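Local coordinates for protein bradyzoite surface antigen BSR4 (Toxoplasma gondii, PDB 2JKS) that is a bradyzoite surface antigen of the SAG1-related (SRS) family, probably involved in host-cell attachment and immune recognition, and binds zinc ions, at residues S55-N60 with C77-N82; L127-K132 with E162-S167; V189-E194 with V303-K308. One frame throughout, in Å; residues are numbered along the deposited sequence.

Contact 1. Residues S55-N60 with C77-N82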
loop_
_atom_site.group_PDB
_atom_site.type_symbol
_atom_site.label_atom_id
_atom_site.label_comp_id
_atom_site.label_asym_id
_atom_site.label_seq_id
_atom_site.Cartn_x
_atom_site.Cartn_y
_atom_site.Cartn_z
ATOM N N SER A 55 -17.855 -23.722 -5.001
ATOM C CA SER A 55 -18.201 -22.344 -4.677
ATOM C C SER A 55 -16.899 -21.608 -4.343
ATOM O O SER A 55 -15.866 -22.233 -4.184
ATOM C CB SER A 55 -19.158 -22.296 -3.486
ATOM O OG SER A 55 -18.555 -22.840 -2.317
ATOM N N THR A 56 -16.953 -20.282 -4.272
ATOM C CA THR A 56 -15.812 -19.522 -3.822
ATOM C C THR A 56 -15.983 -19.023 -2.393
ATOM O O THR A 56 -17.078 -19.050 -1.841
ATOM C CB THR A 56 -15.547 -18.276 -4.726
ATOM O OG1 THR A 56 -16.739 -17.479 -4.797
ATOM C CG2 THR A 56 -15.067 -18.696 -6.151
ATOM N N ILE A 57 -14.868 -18.541 -1.832
ATOM C CA ILE A 57 -14.828 -17.837 -0.549
ATOM C C ILE A 57 -14.051 -16.526 -0.804
ATOM O O ILE A 57 -12.908 -16.559 -1.248
ATOM C CB ILE A 57 -14.122 -18.657 0.585
ATOM C CG1 ILE A 57 -14.943 -19.900 0.953
ATOM C CG2 ILE A 57 -13.975 -17.805 1.836
ATOM C CD1 ILE A 57 -14.539 -21.216 0.218
ATOM N N PRO A 58 -14.700 -15.379 -0.628
ATOM C CA PRO A 58 -16.116 -15.219 -0.301
ATOM C C PRO A 58 -17.001 -15.737 -1.442
ATOM O O PRO A 58 -16.502 -16.060 -2.507
ATOM C CB PRO A 58 -16.291 -13.695 -0.179
ATOM C CG PRO A 58 -14.902 -13.152 -0.081
ATOM C CD PRO A 58 -14.037 -14.084 -0.840
ATOM N N THR A 59 -18.313 -15.794 -1.198
ATOM C CA THR A 59 -19.264 -16.401 -2.119
ATOM C C THR A 59 -19.262 -15.663 -3.449
ATOM O O THR A 59 -19.408 -16.265 -4.504
ATOM C CB THR A 59 -20.691 -16.478 -1.447
ATOM O OG1 THR A 59 -21.184 -15.162 -1.206
ATOM C CG2 THR A 59 -20.566 -17.080 -0.085
ATOM N N ASN A 60 -19.059 -14.347 -3.412
ATOM C CA ASN A 60 -18.878 -13.603 -4.649
ATOM C C ASN A 60 -17.500 -12.945 -4.740
ATOM O O ASN A 60 -17.319 -11.810 -4.288
ATOM C CB ASN A 60 -19.978 -12.558 -4.802
ATOM C CG ASN A 60 -19.982 -11.924 -6.178
ATOM O OD1 ASN A 60 -19.073 -12.128 -6.976
ATOM N ND2 ASN A 60 -21.000 -11.135 -6.458
ATOM N N CYS A 77 -15.856 -15.278 6.523
ATOM C CA CYS A 77 -15.349 -16.157 5.480
ATOM C C CYS A 77 -15.133 -17.574 5.982
ATOM O O CYS A 77 -14.167 -17.852 6.701
ATOM C CB CYS A 77 -14.043 -15.585 4.908
ATOM S SG CYS A 77 -14.298 -14.169 3.784
ATOM N N GLN A 78 -16.034 -18.471 5.585
ATOM C CA GLN A 78 -16.091 -19.844 6.112
ATOM C C GLN A 78 -15.345 -20.868 5.234
ATOM O O GLN A 78 -15.530 -20.902 4.022
ATOM C CB GLN A 78 -17.568 -20.277 6.312
ATOM C CG GLN A 78 -18.498 -19.183 6.869
ATOM C CD GLN A 78 -19.904 -19.700 7.273
ATOM O OE1 GLN A 78 -20.247 -19.723 8.455
ATOM N NE2 GLN A 78 -20.710 -20.097 6.287
ATOM N N PHE A 79 -14.461 -21.652 5.842
ATOM C CA PHE A 79 -13.794 -22.783 5.196
ATOM C C PHE A 79 -14.175 -24.083 5.934
ATOM O O PHE A 79 -13.847 -24.264 7.108
ATOM C CB PHE A 79 -12.273 -22.635 5.253
ATOM C CG PHE A 79 -11.699 -21.659 4.254
ATOM C CD1 PHE A 79 -11.255 -22.105 3.010
ATOM C CD2 PHE A 79 -11.555 -20.312 4.575
ATOM C CE1 PHE A 79 -10.708 -21.227 2.074
ATOM C CE2 PHE A 79 -11.005 -19.414 3.633
ATOM C CZ PHE A 79 -10.591 -19.882 2.384
ATOM N N GLY A 80 -14.848 -24.994 5.241
ATOM C CA GLY A 80 -15.348 -26.196 5.901
ATOM C C GLY A 80 -16.447 -25.845 6.887
ATOM O O GLY A 80 -17.064 -24.779 6.792
ATOM N N ALA A 81 -16.685 -26.741 7.838
ATOM C CA ALA A 81 -17.682 -26.511 8.903
ATOM C C ALA A 81 -17.119 -25.682 10.066
ATOM O O ALA A 81 -17.864 -25.080 10.838
ATOM C CB ALA A 81 -18.236 -27.856 9.415
ATOM N N ASN A 82 -15.796 -25.629 10.163
ATOM C CA ASN A 82 -15.114 -25.127 11.346
ATOM C C ASN A 82 -14.310 -23.860 11.080
ATOM O O ASN A 82 -14.173 -22.996 11.959
ATOM C CB ASN A 82 -14.160 -26.219 11.850
ATOM C CG ASN A 82 -13.121 -26.616 10.792
ATOM O OD1 ASN A 82 -12.016 -26.070 10.770
ATOM N ND2 ASN A 82 -13.486 -27.538 9.894
#
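Ile57 and Phe79 pack between two non-adjacent strands of the six-stranded sheet of the first SRS domain, strand 53-67 and the edge strand 76-79. The axes of 55-57 and 77-79 approach to 8.0 Å at 123°. No hydrogen bond joins the segments; the contact is made by side-chain atoms of Ile57 and Pro58 against side chains and one backbone carbonyl. Ile57 turns its CB toward the second segment. CG2, anti to the backbone N, is the branch that meets Cys77 and Phe79: this methyl rests 3.8 Å from CB of Cys77 and equally far from CE2 of Phe79. The side chains of Ile57 and Phe79 cross obliquely, with CB of Ile57 over one face of the ring. The other branch, CG1 of Ile57, lies 3.3 Å from the carbonyl O of Gln78, an apolar methylene against a polar atom. Pro58, entered through a cis peptide, brings its ring carbon CG to 4.0 Å from SG of Cys77. The turn after Ile57 is closed locally: OG1 of Thr56 donates to O of Pro58 at 2.7 Å, within the carbonyl plane. Around this apolar patch, Cys77 is disulfide-bonded to Cys66, which ties strand 76-79 back to strand 53-67. In the order of the sheet, strand 83-89 comes between these two, while Phe79 continues onto Val135 of strand 132-141 and Ala154 of strand 152-161.

Contact 2. Residues L127-K132 with E162-S167; sequences LPLTDK and EARASS
Leu127 and Arg164 approach to 5.2 Å between CA atoms, and Asp131 and Ala163 to 4.8 Å. Neither segment is helix or strand, and between these two pairs the first chain spends three residues, 128-130, and the second none, so 127-131 bulges relative to 163-164. The backbone link is Arg164 N to Pro128 O, 3.0 Å. The same carbonyl also has CA of Ala163 nearby, in a CA-H...O contact of 3.3 Å.

Arg164 makes the largest single contribution. Its CG lies between the backbone N and the carbonyl carbon (chi1 67°), and further bends at chi2 and chi3 fold the chain back over the first segment. NH1 then donates to Leu127 O at 2.7 Å; the oxygen sits at the guanidinium edge, 5° out of its plane, so the group presents its edge to the acceptor. Nearer the backbone, CB of Arg164 packs on CB of Leu127, 3.8 Å away. Leu129 lies alongside, pointing the same way, its CD2 at 3.6 Å from CD of Arg164.

Topology identifies 162-167 as the linker between the two SRS domains: it leaves strand 152-161 of one sheet and enters strand 167-169 of another. The loop leading into strand 132-141 thus packs against the interdomain crossing.

At the far end, Asp131 uses both carboxylate oxygens. OD1 accepts Ala163 N, with a nearly straight N-H...O angle of 176°, and OD2 accepts the backbone N of Lys180 in the second domain. Thr130 points away from 162-167; its side chain is about 5 Å, nearest atoms, from a bound zinc ion, next to the zinc ligands Glu96 and Asp205, and Lys132 NZ donates to Glu96 OE1.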
loop_
_atom_site.group_PDB
_atom_site.type_symbol
_atom_site.label_atom_id
_atom_site.label_comp_id
_atom_site.label_asym_id
_atom_site.label_seq_id
_atom_site.Cartn_x
_atom_site.Cartn_y
_atom_site.Cartn_z
ATOM N N LEU A 127 -1.807 0.360 -5.818
ATOM C CA LEU A 127 -0.822 -0.155 -4.825
ATOM C C LEU A 127 -0.982 0.618 -3.520
ATOM O O LEU A 127 -1.023 1.838 -3.574
ATOM C CB LEU A 127 0.600 -0.045 -5.370
ATOM C CG LEU A 127 0.928 -0.980 -6.519
ATOM C CD1 LEU A 127 2.371 -0.688 -6.964
ATOM C CD2 LEU A 127 0.719 -2.426 -6.041
ATOM N N PRO A 128 -1.132 -0.092 -2.364
ATOM C CA PRO A 128 -1.454 0.536 -1.064
ATOM C C PRO A 128 -0.251 1.300 -0.469
ATOM O O PRO A 128 0.869 1.155 -0.942
ATOM C CB PRO A 128 -1.869 -0.672 -0.181
ATOM C CG PRO A 128 -1.105 -1.818 -0.754
ATOM C CD PRO A 128 -1.067 -1.570 -2.250
ATOM N N LEU A 129 -0.501 2.148 0.519
ATOM C CA LEU A 129 0.583 2.809 1.295
ATOM C C LEU A 129 1.215 1.926 2.340
ATOM O O LEU A 129 2.288 2.236 2.881
ATOM C CB LEU A 129 0.027 4.062 1.967
ATOM C CG LEU A 129 -0.596 5.067 1.018
ATOM C CD1 LEU A 129 -1.138 6.284 1.786
ATOM C CD2 LEU A 129 0.353 5.461 -0.095
ATOM N N THR A 130 0.527 0.825 2.661
ATOM C CA THR A 130 1.003 -0.126 3.623
ATOM C C THR A 130 0.829 -1.538 3.047
ATOM O O THR A 130 -0.011 -1.735 2.168
ATOM C CB THR A 130 0.238 -0.000 4.991
ATOM O OG1 THR A 130 -1.148 -0.217 4.761
ATOM C CG2 THR A 130 0.410 1.425 5.590
ATOM N N ASP A 131 1.609 -2.486 3.561
ATOM C CA ASP A 131 1.542 -3.889 3.093
ATOM C C ASP A 131 0.193 -4.498 3.433
ATOM O O ASP A 131 -0.263 -4.342 4.550
ATOM C CB ASP A 131 2.689 -4.718 3.675
ATOM C CG ASP A 131 4.061 -4.234 3.206
ATOM O OD1 ASP A 131 4.186 -3.714 2.073
ATOM O OD2 ASP A 131 5.036 -4.391 3.955
ATOM N N LYS A 132 -0.445 -5.150 2.455
ATOM C CA LYS A 132 -1.743 -5.768 2.656
ATOM C C LYS A 132 -1.733 -7.256 2.312
ATOM O O LYS A 132 -0.921 -7.738 1.510
ATOM C CB LYS A 132 -2.834 -5.078 1.810
ATOM C CG LYS A 132 -2.946 -3.550 1.979
ATOM C CD LYS A 132 -3.540 -3.175 3.348
ATOM C CE LYS A 132 -3.565 -1.650 3.481
ATOM N NZ LYS A 132 -4.130 -1.299 4.815
ATOM N N GLU A 162 2.257 -5.902 -1.861
ATOM C CA GLU A 162 3.307 -5.042 -1.303
ATOM C C GLU A 162 2.945 -3.597 -1.559
ATOM O O GLU A 162 2.450 -3.269 -2.632
ATOM C CB GLU A 162 4.650 -5.353 -1.936
ATOM C CG GLU A 162 5.043 -6.806 -1.698
ATOM C CD GLU A 162 6.468 -7.138 -2.089
ATOM O OE1 GLU A 162 7.103 -6.346 -2.807
ATOM O OE2 GLU A 162 6.947 -8.216 -1.682
ATOM N N ALA A 163 3.204 -2.743 -0.564
ATOM C CA ALA A 163 3.004 -1.303 -0.672
ATOM C C ALA A 163 3.799 -0.705 -1.843
ATOM O O ALA A 163 4.895 -1.163 -2.157
ATOM C CB ALA A 163 3.485 -0.637 0.652
ATOM N N ARG A 164 3.266 0.327 -2.466
ATOM C CA ARG A 164 4.045 1.121 -3.416
ATOM C C ARG A 164 5.291 1.683 -2.725
ATOM O O ARG A 164 5.325 1.827 -1.480
ATOM C CB ARG A 164 3.225 2.291 -3.948
ATOM C CG ARG A 164 2.896 3.359 -2.899
ATOM C CD ARG A 164 1.481 3.833 -3.146
ATOM N NE ARG A 164 1.386 4.894 -4.122
ATOM C CZ ARG A 164 0.329 5.047 -4.930
ATOM N NH1 ARG A 164 -0.679 4.171 -4.909
ATOM N NH2 ARG A 164 0.289 6.060 -5.783
ATOM N N ALA A 165 6.259 2.077 -3.543
ATOM C CA ALA A 165 7.483 2.692 -3.035
ATOM C C ALA A 165 7.140 4.143 -2.759
ATOM O O ALA A 165 6.359 4.736 -3.489
ATOM C CB ALA A 165 8.646 2.618 -4.097
ATOM N N SER A 166 7.779 4.737 -1.764
ATOM C CA SER A 166 7.699 6.207 -1.628
ATOM C C SER A 166 8.371 6.824 -2.876
ATOM O O SER A 166 9.398 6.325 -3.325
ATOM C CB SER A 166 8.428 6.635 -0.369
ATOM O OG SER A 166 7.782 6.062 0.787
ATOM N N SER A 167 7.802 7.883 -3.425
ATOM C CA SER A 167 8.282 8.401 -4.709
ATOM C C SER A 167 8.079 9.901 -4.880
ATOM O O SER A 167 7.235 10.487 -4.235
ATOM C CB SER A 167 7.557 7.693 -5.887
ATOM O OG SER A 167 6.174 7.981 -5.844
#

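Contact 3. Residues V189-E194 with V303-K308; sequences VEMSTE and VLVTVK. With ZN (zinc ion), chain B; ZN (zinc ion), chain E.
Val189 and Val305, Glu190 and Thr306, and Met191 and Val307 are parallel bridge pairs. Four backbone hydrogen bonds alternate along them; Thr306 N to Val189 O measures 2.9 Å and Lys308 N to Met191 O 2.7 Å.

Apolar contacts gather on the sheet face that carries Val189, Met191, Val305 and Val307. CG2 of Val189 touches CG1 of Val303 at 3.5 Å, and CG1 of Val305 lies 3.7 Å from CG of Met191. Leu198 and Phe271 continue this core.

Polar contacts lie on the Glu190 face. Lys308 crosses Glu190 at about a right angle and forms a salt bridge to OE1; NZ is placed 2.4 Å from OE1, too short to trust in detail, so only close opposite-charge pairing is secure. OE2 of Glu190 accepts Ser192 OG at 2.6 Å, on the anti side and 33° out of the carboxylate plane.

Metal bonds complete the set. OE1 of Glu190 binds one zinc ion at 2.0 Å, with His311 and His313, and OE2 of Glu194 binds another, with His312. These histidines belong to a terminal run resembling a purification tag, so the sites are probably features of the construct. With OE1 on zinc and OE2 on Ser192, the Glu190 carboxylate's orientation is probably fixed.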
loop_
_atom_site.group_PDB
_atom_site.type_symbol
_atom_site.label_atom_id
_atom_site.label_comp_id
_atom_site.label_asym_id
_atom_site.label_seq_id
_atom_site.Cartn_x
_atom_site.Cartn_y
_atom_site.Cartn_z
ATOM N N VAL A 189 15.042 15.381 -3.080
ATOM C CA VAL A 189 14.281 16.430 -3.712
ATOM C C VAL A 189 15.156 17.675 -3.803
ATOM O O VAL A 189 15.864 18.043 -2.849
ATOM C CB VAL A 189 13.001 16.816 -2.881
ATOM C CG1 VAL A 189 12.259 17.958 -3.600
ATOM C CG2 VAL A 189 12.070 15.599 -2.658
ATOM N N GLU A 190 15.173 18.308 -4.972
ATOM C CA GLU A 190 15.880 19.581 -5.092
ATOM C C GLU A 190 14.900 20.724 -5.056
ATOM O O GLU A 190 13.831 20.656 -5.696
ATOM C CB GLU A 190 16.581 19.678 -6.446
ATOM C CG GLU A 190 16.979 21.187 -6.730
ATOM C CD GLU A 190 17.120 21.473 -8.206
ATOM O OE1 GLU A 190 17.942 20.745 -8.809
ATOM O OE2 GLU A 190 16.387 22.361 -8.731
ATOM N N MET A 191 15.261 21.801 -4.346
ATOM C CA MET A 191 14.508 23.044 -4.488
ATOM C C MET A 191 15.485 24.110 -4.962
ATOM O O MET A 191 16.689 24.083 -4.666
ATOM C CB MET A 191 13.824 23.479 -3.184
ATOM C CG MET A 191 12.814 22.438 -2.587
ATOM S SD MET A 191 12.084 22.981 -1.020
ATOM C CE MET A 191 10.978 24.294 -1.544
ATOM N N SER A 192 14.969 25.040 -5.723
ATOM C CA SER A 192 15.814 26.096 -6.332
ATOM C C SER A 192 14.817 27.116 -6.844
ATOM O O SER A 192 13.592 26.946 -6.679
ATOM C CB SER A 192 16.695 25.511 -7.478
ATOM O OG SER A 192 15.890 24.899 -8.515
ATOM N N THR A 193 15.315 28.193 -7.431
ATOM C CA THR A 193 14.467 29.223 -7.961
ATOM C C THR A 193 13.306 28.693 -8.803
ATOM O O THR A 193 12.187 29.084 -8.562
ATOM C CB THR A 193 15.298 30.276 -8.785
ATOM O OG1 THR A 193 16.351 30.781 -7.945
ATOM C CG2 THR A 193 14.453 31.468 -9.149
ATOM N N GLU A 194 13.596 27.838 -9.786
ATOM C CA GLU A 194 12.574 27.313 -10.705
ATOM C C GLU A 194 11.703 26.223 -10.089
ATOM O O GLU A 194 10.607 25.924 -10.614
ATOM C CB GLU A 194 13.228 26.729 -11.939
ATOM C CG GLU A 194 13.979 27.770 -12.782
ATOM C CD GLU A 194 14.949 27.137 -13.747
ATOM O OE1 GLU A 194 14.715 26.052 -14.324
ATOM O OE2 GLU A 194 15.999 27.712 -13.931
ATOM N N VAL A 303 12.367 12.475 3.490
ATOM C CA VAL A 303 12.522 13.304 2.332
ATOM C C VAL A 303 13.716 14.207 2.610
ATOM O O VAL A 303 13.623 15.085 3.484
ATOM C CB VAL A 303 11.223 14.123 2.012
ATOM C CG1 VAL A 303 11.443 14.981 0.769
ATOM C CG2 VAL A 303 10.014 13.130 1.885
ATOM N N LEU A 304 14.805 13.969 1.866
ATOM C CA LEU A 304 16.025 14.760 1.967
ATOM C C LEU A 304 16.053 15.831 0.930
ATOM O O LEU A 304 16.210 15.561 -0.266
ATOM C CB LEU A 304 17.251 13.868 1.806
ATOM C CG LEU A 304 18.582 14.613 1.955
ATOM C CD1 LEU A 304 18.733 15.228 3.349
ATOM C CD2 LEU A 304 19.688 13.574 1.688
ATOM N N VAL A 305 15.903 17.061 1.392
ATOM C CA VAL A 305 15.795 18.204 0.496
ATOM C C VAL A 305 17.132 18.946 0.429
ATOM O O VAL A 305 17.697 19.332 1.456
ATOM C CB VAL A 305 14.677 19.179 0.907
ATOM C CG1 VAL A 305 14.547 20.296 -0.142
ATOM C CG2 VAL A 305 13.307 18.409 1.146
ATOM N N THR A 306 17.589 19.170 -0.797
ATOM C CA THR A 306 18.717 19.993 -1.036
ATOM C C THR A 306 18.234 21.285 -1.675
ATOM O O THR A 306 17.719 21.270 -2.787
ATOM C CB THR A 306 19.758 19.293 -1.920
ATOM O OG1 THR A 306 20.130 18.024 -1.329
ATOM C CG2 THR A 306 21.041 20.193 -2.086
ATOM N N VAL A 307 18.431 22.394 -0.977
ATOM C CA VAL A 307 18.064 23.693 -1.495
ATOM C C VAL A 307 19.288 24.285 -2.226
ATOM O O VAL A 307 20.330 24.633 -1.605
ATOM C CB VAL A 307 17.531 24.651 -0.424
ATOM C CG1 VAL A 307 17.061 25.932 -1.090
ATOM C CG2 VAL A 307 16.406 23.989 0.371
ATOM N N LYS A 308 19.170 24.393 -3.549
ATOM C CA LYS A 308 20.337 24.805 -4.370
ATOM C C LYS A 308 20.254 26.328 -4.555
ATOM O O LYS A 308 19.256 26.866 -5.095
ATOM C CB LYS A 308 20.416 24.041 -5.709
ATOM C CG LYS A 308 20.277 22.524 -5.534
ATOM C CD LYS A 308 20.765 21.719 -6.705
ATOM C CE LYS A 308 20.476 20.177 -6.522
ATOM N NZ LYS A 308 19.823 19.611 -7.782
HETATM ZN ZN ZN B . 18.616 21.133 -10.650
HETATM ZN ZN ZN E . 16.145 29.926 -14.519
HETATM O O HOH W 1 18.376 28.452 -6.873
#

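How the contacts relate
Contacts 1 and 3 lie in the sheets of the two SRS domains, on opposite sides of the chain's centre, their centres about 53 Å apart, whereas contact 2 sits between them, its centre about 3 Å from that of the chain. Contacts 1 and 2 share strands 132-141 and 152-161 of the first domain: Phe79 packs on both, and the segments of contact 2 lead into one and out of the other. Contact 3 belongs to the second domain's sheet. Both outer contacts are buried, but contact 1 is apolar packing beside a disulfide, while contact 3 joins neighbouring parallel strands with a metal-binding polar face. Contact 2, partly buried, depends on a few directed hydrogen bonds.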